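Local coordinates for protein beta-agarase B (Zobellia galactanivorans, PDB 4ATF) that cleaves the beta-1,4-linkages of agarose as a family 16 glycoside hydrolase, acting at random along the chain with retention of anomeric configuration, at residues 13-17 with 31-37; 26-32 with 301-307; 58-62 with 129-135; 107-113 with 202-208. The protein carries 1 engineered substitution. All blocks are in the same frame, centred on the assembly; numbering follows the deposited sequence.

Contact 1 of 4, residues 13-17 with 31-37; sequences DWKDI and FQEISDN. With NA (sodium ion), chain I.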
# COMPACT_ATOMS: atom_id res chain seq x y z
N ASP A 13 10.61 6.92 21.12
CA ASP A 13 11.07 7.53 19.82
C ASP A 13 11.04 6.57 18.63
O ASP A 13 11.56 5.45 18.68
CB ASP A 13 12.49 8.11 19.92
CG ASP A 13 12.89 8.94 18.67
OD1 ASP A 13 12.57 10.12 18.54
OD2 ASP A 13 13.54 8.43 17.77
N TRP A 14 10.46 7.04 17.53
CA TRP A 14 10.18 6.17 16.37
C TRP A 14 11.41 5.45 15.84
O TRP A 14 11.30 4.30 15.44
CB TRP A 14 9.54 6.97 15.22
CG TRP A 14 10.45 7.99 14.51
CD1 TRP A 14 11.15 9.02 15.09
CD2 TRP A 14 10.69 8.08 13.11
NE1 TRP A 14 11.84 9.74 14.12
CE2 TRP A 14 11.57 9.18 12.90
CE3 TRP A 14 10.22 7.36 12.00
CZ2 TRP A 14 12.01 9.58 11.62
CZ3 TRP A 14 10.68 7.74 10.71
CH2 TRP A 14 11.55 8.87 10.54
N LYS A 15 12.57 6.11 15.79
CA LYS A 15 13.79 5.48 15.24
C LYS A 15 14.29 4.33 16.14
O LYS A 15 14.92 3.39 15.65
CB LYS A 15 14.95 6.50 15.05
CG LYS A 15 14.70 7.61 14.05
CD LYS A 15 15.94 8.44 13.83
CE LYS A 15 15.55 9.84 13.41
NZ LYS A 15 16.68 10.64 12.86
N ASP A 16 13.99 4.40 17.43
CA ASP A 16 14.44 3.44 18.41
C ASP A 16 13.53 2.21 18.60
O ASP A 16 13.91 1.28 19.27
CB ASP A 16 14.49 4.13 19.79
CG ASP A 16 15.51 5.27 19.86
OD1 ASP A 16 16.43 5.29 18.98
OD2 ASP A 16 15.38 6.12 20.82
N ILE A 17 12.30 2.22 18.07
CA ILE A 17 11.41 1.09 18.29
C ILE A 17 12.13 -0.13 17.70
O ILE A 17 12.59 -0.07 16.57
CB ILE A 17 10.02 1.31 17.60
CG1 ILE A 17 9.27 2.49 18.23
CG2 ILE A 17 9.16 0.03 17.75
CD1 ILE A 17 8.06 2.96 17.46
N PHE A 31 19.25 2.62 10.10
CA PHE A 31 18.17 3.58 9.74
C PHE A 31 18.58 4.35 8.47
O PHE A 31 19.71 4.86 8.37
CB PHE A 31 18.00 4.52 10.92
CG PHE A 31 16.97 5.63 10.70
CD1 PHE A 31 15.60 5.38 10.84
CD2 PHE A 31 17.39 6.91 10.35
CE1 PHE A 31 14.63 6.39 10.63
CE2 PHE A 31 16.38 7.97 10.12
CZ PHE A 31 15.03 7.68 10.28
N GLN A 32 17.66 4.41 7.52
CA GLN A 32 17.83 5.08 6.24
C GLN A 32 17.21 6.45 6.33
O GLN A 32 16.10 6.63 6.83
CB GLN A 32 17.20 4.25 5.08
CG GLN A 32 17.80 2.81 4.94
CD GLN A 32 19.31 2.81 4.72
OE1 GLN A 32 19.77 3.19 3.69
NE2 GLN A 32 20.08 2.32 5.71
N GLU A 33 17.96 7.44 5.84
CA GLU A 33 17.57 8.85 5.96
C GLU A 33 16.42 9.19 5.03
O GLU A 33 15.76 10.21 5.21
CB GLU A 33 18.78 9.77 5.74
CG GLU A 33 19.82 9.75 6.90
CD GLU A 33 19.28 10.27 8.23
OE1 GLU A 33 18.34 11.09 8.24
OE2 GLU A 33 19.80 9.84 9.28
N ILE A 34 16.10 8.32 4.10
CA ILE A 34 14.82 8.50 3.35
C ILE A 34 13.51 8.24 4.15
O ILE A 34 12.41 8.57 3.67
CB ILE A 34 14.85 7.71 2.05
CG1 ILE A 34 15.05 6.21 2.35
CG2 ILE A 34 15.98 8.33 1.09
CD1 ILE A 34 14.70 5.29 1.15
N SER A 35 13.63 7.71 5.36
CA SER A 35 12.47 7.57 6.26
C SER A 35 11.87 8.96 6.49
O SER A 35 12.58 9.97 6.38
CB SER A 35 12.95 7.01 7.61
OG SER A 35 13.54 5.72 7.43
N ASP A 36 10.62 9.04 6.87
CA ASP A 36 10.05 10.35 7.12
C ASP A 36 9.03 10.23 8.29
O ASP A 36 8.18 9.33 8.28
CB ASP A 36 9.34 10.87 5.83
CG ASP A 36 9.04 12.41 5.86
OD1 ASP A 36 9.11 13.07 6.94
OD2 ASP A 36 8.70 12.95 4.79
N ASN A 37 9.15 11.12 9.27
CA ASN A 37 8.15 11.20 10.36
C ASN A 37 7.17 12.36 10.23
O ASN A 37 6.34 12.60 11.15
CB ASN A 37 8.77 11.10 11.77
CG ASN A 37 9.61 12.31 12.13
OD1 ASN A 37 10.07 13.03 11.27
ND2 ASN A 37 9.81 12.52 13.43
NA NA I . 4.63 11.94 12.49
O HOH W 1 5.95 11.96 14.49
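Trp14 and Lys15 lie on a short turn of chain with helical backbone angles, and they meet residues 31-37, which leave strand 27-31 through a type I beta turn from Gln32 to Ser35. The two backbones stay well apart, with Lys15 CA 7.3 Å from Phe31 CA, and side chains fill the space. Asp13 OD2 takes the backbone N of Lys15 in an Asx turn. Gln32 O accepts from both the N and the OG of Ser35.

The Trp14 indole is held between two groups. Asn37 CB sits 3.5 Å from the centroid of the Trp14 six-membered ring, and the Asn37 amide lies stacked on the indole, its plane 8° from that of the ring. The Phe31 ring turns its edge to the other face in a T-shaped pair, planes at 88°, with Phe31 CZ 3.7 Å from Trp14 CH2. Lys15 CG lies beside the backbone N (chi1 -64°), and the chain beyond runs extended over a face of Phe31, where Lys15 CD makes a CH-pi contact 3.8 Å from the Phe31 centroid. Asn37 also binds the sodium ion through its backbone O at 2.3 Å; Glu39, Gly81, Asp297 and water complete the site. The segments are therefore joined by aromatic, CH-pi and amide-stacking contacts, and the N-terminal turn packs beside a metal ligand without binding the metal.

Contact 2 of 4, residues 26-32 with 301-307; sequences NMKWEFQ and IYKPVEK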
# COMPACT_ATOMS: atom_id res chain seq x y z
N ASN A 26 25.67 -11.51 13.38
CA ASN A 26 26.56 -10.32 13.42
C ASN A 26 26.09 -9.16 12.55
O ASN A 26 26.90 -8.37 12.06
CB ASN A 26 28.07 -10.66 13.12
CG ASN A 26 29.04 -9.62 13.74
OD1 ASN A 26 29.85 -9.03 13.04
ND2 ASN A 26 28.92 -9.39 15.05
N MET A 27 24.76 -9.00 12.42
CA MET A 27 24.20 -7.86 11.68
C MET A 27 23.35 -6.97 12.56
O MET A 27 22.86 -7.42 13.60
CB MET A 27 23.38 -8.34 10.49
CG MET A 27 24.13 -9.38 9.57
SD MET A 27 25.26 -8.54 8.51
CE MET A 27 24.10 -7.99 7.27
N LYS A 28 23.16 -5.72 12.13
CA LYS A 28 22.28 -4.79 12.82
C LYS A 28 21.42 -4.07 11.79
O LYS A 28 21.75 -4.05 10.58
CB LYS A 28 23.07 -3.82 13.72
CG LYS A 28 23.90 -2.79 12.94
CD LYS A 28 24.82 -1.87 13.84
CE LYS A 28 25.76 -1.06 12.92
NZ LYS A 28 26.48 0.00 13.62
N TRP A 29 20.33 -3.46 12.24
CA TRP A 29 19.47 -2.65 11.33
C TRP A 29 19.95 -1.19 11.32
O TRP A 29 20.06 -0.52 12.40
CB TRP A 29 17.99 -2.70 11.75
CG TRP A 29 17.39 -4.04 11.60
CD1 TRP A 29 17.17 -5.02 12.58
CD2 TRP A 29 17.05 -4.64 10.35
NE1 TRP A 29 16.60 -6.14 12.00
CE2 TRP A 29 16.54 -5.95 10.64
CE3 TRP A 29 17.08 -4.18 9.01
CZ2 TRP A 29 16.07 -6.82 9.62
CZ3 TRP A 29 16.60 -5.02 8.00
CH2 TRP A 29 16.08 -6.34 8.32
N GLU A 30 20.21 -0.69 10.11
CA GLU A 30 20.70 0.69 9.91
C GLU A 30 19.59 1.57 9.35
O GLU A 30 19.05 1.29 8.26
CB GLU A 30 21.88 0.70 8.93
CG GLU A 30 22.53 2.14 8.70
CD GLU A 30 23.48 2.09 7.49
OE1 GLU A 30 23.04 2.19 6.29
OE2 GLU A 30 24.65 1.84 7.76
N PHE A 31 19.25 2.62 10.10
CA PHE A 31 18.17 3.58 9.74
C PHE A 31 18.58 4.35 8.47
O PHE A 31 19.71 4.86 8.37
CB PHE A 31 18.00 4.52 10.92
CG PHE A 31 16.97 5.63 10.70
CD1 PHE A 31 15.60 5.38 10.84
CD2 PHE A 31 17.39 6.91 10.35
CE1 PHE A 31 14.63 6.39 10.63
CE2 PHE A 31 16.38 7.97 10.12
CZ PHE A 31 15.03 7.68 10.28
N GLN A 32 17.66 4.41 7.52
CA GLN A 32 17.83 5.08 6.24
C GLN A 32 17.21 6.45 6.33
O GLN A 32 16.10 6.63 6.83
CB GLN A 32 17.20 4.25 5.08
CG GLN A 32 17.80 2.81 4.94
CD GLN A 32 19.31 2.81 4.72
OE1 GLN A 32 19.77 3.19 3.69
NE2 GLN A 32 20.08 2.32 5.71
N ILE A 301 12.50 2.99 7.36
CA ILE A 301 13.13 2.11 6.41
C ILE A 301 14.53 1.75 6.97
O ILE A 301 15.29 2.64 7.35
CB ILE A 301 13.33 2.84 5.05
CG1 ILE A 301 11.95 3.19 4.42
CG2 ILE A 301 14.21 1.98 4.15
CD1 ILE A 301 11.88 4.57 3.64
N TYR A 302 14.84 0.45 7.04
CA TYR A 302 16.14 -0.00 7.60
C TYR A 302 16.79 -1.01 6.66
O TYR A 302 16.09 -1.80 5.99
CB TYR A 302 15.95 -0.69 8.97
CG TYR A 302 15.47 0.22 10.05
CD1 TYR A 302 14.11 0.58 10.15
CD2 TYR A 302 16.37 0.74 10.98
CE1 TYR A 302 13.67 1.44 11.13
CE2 TYR A 302 15.93 1.62 12.01
CZ TYR A 302 14.57 1.93 12.07
OH TYR A 302 14.13 2.78 13.08
N LYS A 303 18.12 -1.01 6.63
CA LYS A 303 18.90 -2.01 5.85
C LYS A 303 19.77 -2.78 6.82
O LYS A 303 20.28 -2.20 7.79
CB LYS A 303 19.78 -1.28 4.77
CG LYS A 303 18.80 -0.58 3.66
CD LYS A 303 19.27 -0.73 2.19
CE LYS A 303 19.16 -2.11 1.83
NZ LYS A 303 18.78 -2.43 0.49
N PRO A 304 19.91 -4.10 6.63
CA PRO A 304 20.82 -4.87 7.52
C PRO A 304 22.28 -4.65 7.15
O PRO A 304 22.62 -4.78 5.94
CB PRO A 304 20.40 -6.31 7.27
CG PRO A 304 19.80 -6.32 5.85
CD PRO A 304 19.28 -4.91 5.58
N VAL A 305 23.14 -4.32 8.13
CA VAL A 305 24.58 -4.13 7.91
C VAL A 305 25.41 -4.93 8.93
O VAL A 305 24.90 -5.29 10.00
CB VAL A 305 24.97 -2.63 7.92
CG1 VAL A 305 24.01 -1.82 6.96
CG2 VAL A 305 24.77 -2.05 9.27
N GLU A 306 26.68 -5.20 8.60
CA GLU A 306 27.56 -5.88 9.53
C GLU A 306 27.79 -5.00 10.76
O GLU A 306 27.86 -3.78 10.67
CB GLU A 306 28.90 -6.17 8.83
CG GLU A 306 29.62 -7.37 9.34
CD GLU A 306 30.87 -7.67 8.52
OE1 GLU A 306 30.94 -7.25 7.35
OE2 GLU A 306 31.78 -8.33 9.06
N LYS A 307 27.87 -5.59 11.93
CA LYS A 307 28.36 -4.85 13.10
C LYS A 307 29.88 -4.54 13.04
O LYS A 307 30.60 -5.18 12.28
CB LYS A 307 28.03 -5.63 14.37
CG LYS A 307 26.54 -5.72 14.68
CD LYS A 307 26.24 -7.04 15.41
CE LYS A 307 24.95 -7.01 16.22
NZ LYS A 307 25.19 -6.68 17.66
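Trp29 and Phe31 face Pro304 and Tyr302 across an antiparallel strand pair of the GH16 beta-sandwich, where strand 27-31 lies against the C-terminal end of strand 293-306. Backbone bonds run from Lys307 N with Asn26 O to Gln32 N with Ile301 O. The bonds between Lys28 and Val305 are short, 2.8 Å for Lys28 N to Val305 O.

The tight side carries the rings. Trp29 CZ3 lies 3.6 Å from Pro304 CD, while Trp29 CE3 packs on Tyr302 CB at 3.7 Å. Phe31 turns its edge toward the face of Tyr302 in an offset edge-to-face pair, planes at 68°. Beyond this pair, Trp29 NE1 bonds to Ala21 O and Tyr302 OH to Lys15 O.

The other, looser side carries Lys28, Glu30, Lys303 and Val305; Lys28 and Glu30 are exposed to solvent there. Val305 CG1 touches Glu30 OE2 at 3.8 Å. Gln32 bends at chi2 (-58°), which lays its amide along Lys303 CG; Gln32 NE2 then donates to Glu30 O and, at 3.0 Å, to the anti lone pair of Glu30 OE1. With an alanine here, Glu30 OE1 would probably lose its amide donor and Glu30 O the second of its two, and Lys303 CG would be less covered. Glu30 O is gripped from opposite faces of its plane, by Lys303 N and by Gln32 NE2, the latter at 2.9 Å with an N-H...O angle of 173°.

Contact 3 of 4, residues 58-62 with 129-135; sequences FYHNA and WLLSADD. With GAL (beta-D-galactopyranose), chain E; GAL (beta-D-galactopyranose), chain B; AAL (3,6-anhydro-alpha-L-galactopyranose), chain C; AAL (3,6-anhydro-alpha-L-galactopyranose), chain D.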
# COMPACT_ATOMS: atom_id res chain seq x y z
N PHE A 58 2.37 12.80 -6.57
CA PHE A 58 1.53 12.12 -7.57
C PHE A 58 1.95 10.67 -7.67
O PHE A 58 2.94 10.26 -7.03
CB PHE A 58 1.59 12.81 -8.96
CG PHE A 58 0.33 12.55 -9.81
CD1 PHE A 58 -0.87 13.15 -9.47
CD2 PHE A 58 0.35 11.64 -10.89
CE1 PHE A 58 -2.08 12.92 -10.19
CE2 PHE A 58 -0.85 11.37 -11.62
CZ PHE A 58 -2.08 12.02 -11.25
N TYR A 59 1.20 9.89 -8.44
CA TYR A 59 1.61 8.55 -8.87
C TYR A 59 2.88 8.62 -9.75
O TYR A 59 3.28 9.69 -10.13
CB TYR A 59 0.44 7.89 -9.58
CG TYR A 59 0.68 6.47 -10.07
CD1 TYR A 59 0.77 5.38 -9.14
CD2 TYR A 59 0.66 6.18 -11.45
CE1 TYR A 59 0.92 4.01 -9.63
CE2 TYR A 59 0.83 4.83 -11.93
CZ TYR A 59 0.95 3.78 -11.01
OH TYR A 59 1.11 2.48 -11.49
N HIS A 60 3.53 7.49 -10.05
CA HIS A 60 4.85 7.61 -10.67
C HIS A 60 4.80 7.80 -12.19
O HIS A 60 5.83 7.88 -12.81
CB HIS A 60 5.84 6.54 -10.20
CG HIS A 60 5.59 5.15 -10.73
ND1 HIS A 60 6.45 4.09 -10.45
CD2 HIS A 60 4.59 4.62 -11.49
CE1 HIS A 60 6.00 2.99 -11.03
NE2 HIS A 60 4.86 3.28 -11.66
N ASN A 61 3.60 7.88 -12.78
CA ASN A 61 3.46 8.33 -14.16
C ASN A 61 2.13 9.04 -14.21
O ASN A 61 1.51 9.21 -13.17
CB ASN A 61 3.53 7.16 -15.17
CG ASN A 61 2.47 6.08 -14.91
OD1 ASN A 61 1.28 6.37 -14.79
ND2 ASN A 61 2.90 4.81 -14.84
N ALA A 62 1.68 9.44 -15.39
CA ALA A 62 0.46 10.29 -15.49
C ALA A 62 -0.83 9.56 -15.26
O ALA A 62 -1.88 10.21 -15.17
CB ALA A 62 0.41 11.01 -16.87
N TRP A 129 2.47 0.84 -0.39
CA TRP A 129 2.93 -0.23 -1.27
C TRP A 129 4.23 0.10 -1.99
O TRP A 129 4.69 1.30 -1.94
CB TRP A 129 1.79 -0.67 -2.21
CG TRP A 129 1.11 0.38 -3.03
CD1 TRP A 129 0.45 1.52 -2.58
CD2 TRP A 129 1.00 0.38 -4.45
NE1 TRP A 129 -0.08 2.20 -3.66
CE2 TRP A 129 0.24 1.51 -4.82
CE3 TRP A 129 1.44 -0.53 -5.47
CZ2 TRP A 129 -0.06 1.81 -6.16
CZ3 TRP A 129 1.11 -0.25 -6.81
CH2 TRP A 129 0.36 0.94 -7.15
N LEU A 130 4.85 -0.91 -2.63
CA LEU A 130 6.14 -0.75 -3.36
C LEU A 130 5.87 -1.18 -4.79
O LEU A 130 5.17 -2.21 -5.01
CB LEU A 130 7.23 -1.69 -2.81
CG LEU A 130 7.44 -1.53 -1.28
CD1 LEU A 130 8.52 -2.58 -0.85
CD2 LEU A 130 7.84 -0.09 -0.88
N LEU A 131 6.41 -0.46 -5.77
CA LEU A 131 6.09 -0.81 -7.21
C LEU A 131 7.35 -0.55 -8.04
O LEU A 131 7.91 0.55 -7.93
CB LEU A 131 4.94 0.08 -7.75
CG LEU A 131 4.51 -0.15 -9.19
CD1 LEU A 131 3.92 -1.57 -9.25
CD2 LEU A 131 3.43 0.90 -9.58
N SER A 132 7.82 -1.54 -8.83
CA SER A 132 8.99 -1.30 -9.68
C SER A 132 8.71 -0.22 -10.75
O SER A 132 7.56 0.02 -11.12
CB SER A 132 9.47 -2.64 -10.34
OG SER A 132 8.44 -3.11 -11.25
N ALA A 133 9.80 0.40 -11.26
CA ALA A 133 9.66 1.49 -12.22
C ALA A 133 8.86 1.03 -13.48
O ALA A 133 8.08 1.82 -14.09
CB ALA A 133 11.09 2.03 -12.60
N ASP A 134 9.04 -0.26 -13.85
CA ASP A 134 8.41 -0.75 -15.09
C ASP A 134 7.06 -1.39 -14.84
O ASP A 134 6.50 -1.97 -15.79
CB ASP A 134 9.37 -1.68 -15.86
CG ASP A 134 9.58 -3.05 -15.14
OD1 ASP A 134 8.95 -3.30 -14.07
OD2 ASP A 134 10.40 -3.84 -15.66
N ASP A 135 6.51 -1.25 -13.62
CA ASP A 135 5.13 -1.71 -13.24
C ASP A 135 4.96 -3.25 -13.29
O ASP A 135 3.86 -3.74 -13.40
CB ASP A 135 4.07 -1.05 -14.16
CG ASP A 135 3.92 0.48 -13.89
OD1 ASP A 135 4.23 0.90 -12.76
OD2 ASP A 135 3.50 1.23 -14.78
C1 GAL E . -2.38 -3.58 -5.38
C2 GAL E . -2.68 -3.40 -6.87
C3 GAL E . -2.21 -2.08 -7.49
C4 GAL E . -2.82 -0.95 -6.64
C5 GAL E . -2.49 -1.21 -5.14
C6 GAL E . -2.95 -0.08 -4.20
O2 GAL E . -1.96 -4.42 -7.49
O3 GAL E . -2.75 -2.11 -8.83
O4 GAL E . -4.22 -1.01 -6.81
O5 GAL E . -2.88 -2.49 -4.63
O6 GAL E . -2.48 -0.47 -2.91
C1 GAL B . -0.97 1.02 -14.14
C2 GAL B . 0.17 1.56 -15.03
C3 GAL B . -0.40 2.50 -16.11
C4 GAL B . -1.57 1.84 -16.87
C5 GAL B . -2.60 1.27 -15.88
C6 GAL B . -3.69 0.66 -16.74
O2 GAL B . 1.22 2.19 -14.27
O3 GAL B . 0.63 2.73 -17.05
O4 GAL B . -1.06 0.68 -17.52
O5 GAL B . -1.96 0.34 -14.95
O6 GAL B . -4.62 0.35 -15.77
C1 AAL C . 0.71 4.03 -17.56
C2 AAL C . 2.13 4.21 -18.20
C3 AAL C . 2.13 5.49 -19.05
C4 AAL C . 1.05 5.42 -20.09
C5 AAL C . -0.21 5.55 -19.27
C6 AAL C . 0.21 6.83 -18.53
O2 AAL C . 2.49 3.11 -19.05
O3 AAL C . 1.64 6.58 -18.25
O4 AAL C . 1.11 6.31 -21.17
O5 AAL C . -0.42 4.35 -18.48
C1 AAL D . -1.76 -2.11 -9.88
C2 AAL D . -2.50 -2.35 -11.23
C3 AAL D . -1.57 -1.88 -12.39
C4 AAL D . -1.05 -0.49 -12.29
C5 AAL D . -0.24 -0.55 -11.02
C6 AAL D . 0.63 -1.79 -11.37
O2 AAL D . -3.72 -1.60 -11.24
O3 AAL D . -0.26 -2.55 -12.25
O4 AAL D . -0.30 0.06 -13.34
O5 AAL D . -1.03 -0.81 -9.82
O HOH W 2 5.66 3.92 -15.37
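Tyr59, His60 and Asn61 meet strand 125-132 and the turn after it in the agarose-binding cleft of the GH16 beta-sandwich. Tyr59 brings its ring edge to Trp129, CE1 to CH2 at 4.0 Å. With CG anti to the backbone N (chi1 -178°), the ring extends toward the sugar and its OH donates to galactose O2 (chain B) at 2.8 Å.

His60 comes next. Its NE2 donates to the syn lone pair of Asp135 OD1 at 2.7 Å, and that oxygen lies in the imidazole plane. ND1 is bonded to Asp256 OD2, so both ring nitrogens are held and the ring's rotation is fixed. Leu131 CD2 packs against both Tyr59 OH and His60 NE2.

Asn61 ND2 donates to the same galactose O2 at 3.2 Å. Its OD1 is taken by Trp63 N.

Farther along the cleft, one Trp129 face lies under a second galactose (chain E), whose C5 is 3.7 Å above the ring plane. A serine in place of Trp129 would probably cost this sugar its stacking platform and open a gap beside Tyr59 CE1, where Trp129 CH2 now sits.

His60 probably helps position Asp135, whose other oxygen OD2 accepts from galactose O2 (chain B) at 2.5 Å.

Contact 4 of 4, residues 107-113 with 202-208; sequences VVYPVYI and GVYWRDP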
# COMPACT_ATOMS: atom_id res chain seq x y z
N VAL A 107 13.90 1.68 -3.23
CA VAL A 107 14.47 0.76 -2.27
C VAL A 107 14.61 -0.63 -2.90
O VAL A 107 13.89 -0.99 -3.82
CB VAL A 107 13.56 0.62 -1.02
CG1 VAL A 107 13.61 1.92 -0.21
CG2 VAL A 107 12.14 0.21 -1.39
N VAL A 108 15.50 -1.44 -2.35
CA VAL A 108 15.59 -2.81 -2.84
C VAL A 108 15.90 -3.75 -1.69
O VAL A 108 16.52 -3.32 -0.67
CB VAL A 108 16.66 -2.87 -3.96
CG1 VAL A 108 18.11 -2.60 -3.39
CG2 VAL A 108 16.52 -4.19 -4.88
N TYR A 109 15.57 -5.04 -1.85
CA TYR A 109 15.96 -6.08 -0.84
C TYR A 109 17.51 -6.05 -0.62
O TYR A 109 18.27 -5.71 -1.57
CB TYR A 109 15.55 -7.50 -1.28
CG TYR A 109 16.35 -7.99 -2.45
CD1 TYR A 109 17.60 -8.67 -2.25
CD2 TYR A 109 15.94 -7.72 -3.73
CE1 TYR A 109 18.41 -9.04 -3.34
CE2 TYR A 109 16.75 -8.03 -4.81
CZ TYR A 109 17.95 -8.73 -4.61
OH TYR A 109 18.69 -9.05 -5.69
N PRO A 110 18.00 -6.41 0.59
CA PRO A 110 17.23 -6.68 1.82
C PRO A 110 16.83 -5.33 2.42
O PRO A 110 17.66 -4.39 2.52
CB PRO A 110 18.25 -7.42 2.74
CG PRO A 110 19.63 -6.85 2.34
CD PRO A 110 19.46 -6.66 0.77
N VAL A 111 15.55 -5.21 2.81
CA VAL A 111 15.10 -3.92 3.36
C VAL A 111 13.83 -4.17 4.22
O VAL A 111 12.97 -4.99 3.86
CB VAL A 111 14.77 -2.86 2.25
CG1 VAL A 111 13.62 -3.36 1.27
CG2 VAL A 111 14.56 -1.45 2.83
N TYR A 112 13.75 -3.50 5.35
CA TYR A 112 12.57 -3.59 6.24
C TYR A 112 11.91 -2.21 6.15
O TYR A 112 12.60 -1.21 6.41
CB TYR A 112 13.00 -3.81 7.73
CG TYR A 112 11.77 -3.91 8.62
CD1 TYR A 112 10.90 -5.00 8.46
CD2 TYR A 112 11.42 -2.90 9.52
CE1 TYR A 112 9.69 -5.11 9.20
CE2 TYR A 112 10.19 -2.99 10.30
CZ TYR A 112 9.33 -4.11 10.10
OH TYR A 112 8.14 -4.25 10.77
N ILE A 113 10.61 -2.18 5.85
CA ILE A 113 9.87 -0.92 5.75
C ILE A 113 8.60 -1.04 6.56
O ILE A 113 7.91 -2.04 6.44
CB ILE A 113 9.52 -0.63 4.29
CG1 ILE A 113 10.80 -0.49 3.45
CG2 ILE A 113 8.64 0.63 4.18
CD1 ILE A 113 10.51 -0.43 1.90
N GLY A 202 4.48 -3.54 8.57
CA GLY A 202 5.81 -3.59 8.03
C GLY A 202 5.99 -4.82 7.14
O GLY A 202 5.19 -5.80 7.21
N VAL A 203 7.04 -4.78 6.33
CA VAL A 203 7.42 -5.91 5.50
C VAL A 203 8.93 -6.01 5.49
O VAL A 203 9.63 -5.00 5.33
CB VAL A 203 6.93 -5.77 4.05
CG1 VAL A 203 7.78 -4.73 3.30
CG2 VAL A 203 6.99 -7.13 3.33
N TYR A 204 9.45 -7.22 5.70
CA TYR A 204 10.88 -7.49 5.43
C TYR A 204 10.92 -8.12 4.05
O TYR A 204 10.48 -9.30 3.88
CB TYR A 204 11.49 -8.48 6.45
CG TYR A 204 12.99 -8.76 6.26
CD1 TYR A 204 13.82 -7.87 5.49
CD2 TYR A 204 13.60 -9.90 6.85
CE1 TYR A 204 15.20 -8.13 5.34
CE2 TYR A 204 14.99 -10.14 6.72
CZ TYR A 204 15.75 -9.25 5.96
OH TYR A 204 17.07 -9.53 5.83
N TRP A 205 11.44 -7.38 3.07
CA TRP A 205 11.63 -7.91 1.73
C TRP A 205 13.10 -8.36 1.77
O TRP A 205 14.03 -7.53 1.64
CB TRP A 205 11.42 -6.78 0.74
CG TRP A 205 11.77 -7.05 -0.71
CD1 TRP A 205 11.93 -8.28 -1.37
CD2 TRP A 205 11.92 -6.04 -1.70
NE1 TRP A 205 12.25 -8.06 -2.74
CE2 TRP A 205 12.23 -6.69 -2.95
CE3 TRP A 205 11.86 -4.61 -1.63
CZ2 TRP A 205 12.47 -5.97 -4.14
CZ3 TRP A 205 12.09 -3.85 -2.86
CH2 TRP A 205 12.42 -4.57 -4.09
N ARG A 206 13.31 -9.67 1.97
CA ARG A 206 14.67 -10.18 2.29
C ARG A 206 15.49 -10.47 1.00
O ARG A 206 16.70 -10.15 0.92
CB ARG A 206 14.58 -11.44 3.17
CG ARG A 206 15.96 -11.98 3.67
CD ARG A 206 15.70 -13.36 4.35
NE ARG A 206 15.54 -14.45 3.38
CZ ARG A 206 15.24 -15.72 3.67
NH1 ARG A 206 15.04 -16.08 4.96
NH2 ARG A 206 15.16 -16.62 2.67
N ASP A 207 14.84 -11.07 -0.01
CA ASP A 207 15.50 -11.40 -1.24
C ASP A 207 14.36 -11.59 -2.26
O ASP A 207 13.20 -11.50 -1.87
CB ASP A 207 16.41 -12.69 -1.12
CG ASP A 207 15.65 -13.94 -0.58
OD1 ASP A 207 14.81 -14.53 -1.33
OD2 ASP A 207 15.94 -14.38 0.55
N PRO A 208 14.66 -11.89 -3.54
CA PRO A 208 13.56 -12.02 -4.56
C PRO A 208 12.50 -13.10 -4.28
O PRO A 208 11.41 -13.08 -4.91
CB PRO A 208 14.34 -12.37 -5.87
CG PRO A 208 15.74 -11.63 -5.65
CD PRO A 208 16.02 -11.93 -4.15
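Strands 111-118 and 199-207 run side by side, antiparallel, and this contact joins their ends. Val111 with Trp205 and Ile113 with Val203 are hydrogen-bonded pairs. Trp205 N donates to Val111 O at 2.9 Å. Tyr112 and Tyr204 form the non-hydrogen-bonded pair between them. At Gly202 a side chain would run into Tyr112 OH, which is bonded to Glu114; Gly202 CA lies 3.7 Å from that oxygen.

The pair belongs to the beta-sandwich, the jelly-roll fold of GH16. Val111, Ile113, Val203 and Trp205 point to one side, where Ile139 of strand 137-145 packs on Trp205. Tyr112 and Tyr204 point to the other, where Trp29 sets its ring edge-to-face with Tyr204.

Ahead of strand 111-118 the chain passes over the Trp205 indole. Tyr109 CB stands 3.6 Å from the centroid of the Trp205 five-membered ring, 7° off the normal. Val111 CG1 touches Trp205 CE3 at 3.6 Å, and Trp205 NE1 is bonded to Leu251 O. Tyr109 has CG between its backbone N and carbonyl carbon (chi1 69°), which lays the phenol over Pro208, with Pro208 CD 3.8 Å from the Tyr109 ring centroid.

Contacts 1, 2 and 4 touch one another; contact 3, in the substrate cleft, touches contact 4 alone. Contacts 1 and 2 share Phe31 and Gln32, and Ser35 OG meets Ile301 N at 2.9 Å. Contacts 2 and 4 have centres 12 Å apart and join through neighbouring strands 293-306 and 111-118, where Tyr302 N lies 2.9 Å from Tyr112 O. Ile34 CD1 also packs on Val107 CG1, at 3.8 Å, tying contact 1 to contact 4. Contact 4 reaches contact 3 where Leu130 CD1 lies 4.0 Å from Trp205 CE3. The Trp205 side chain is about 10 Å from that of Glu138, the probable nucleophile. The side chain of Trp129 is about 3 Å from that of Glu138.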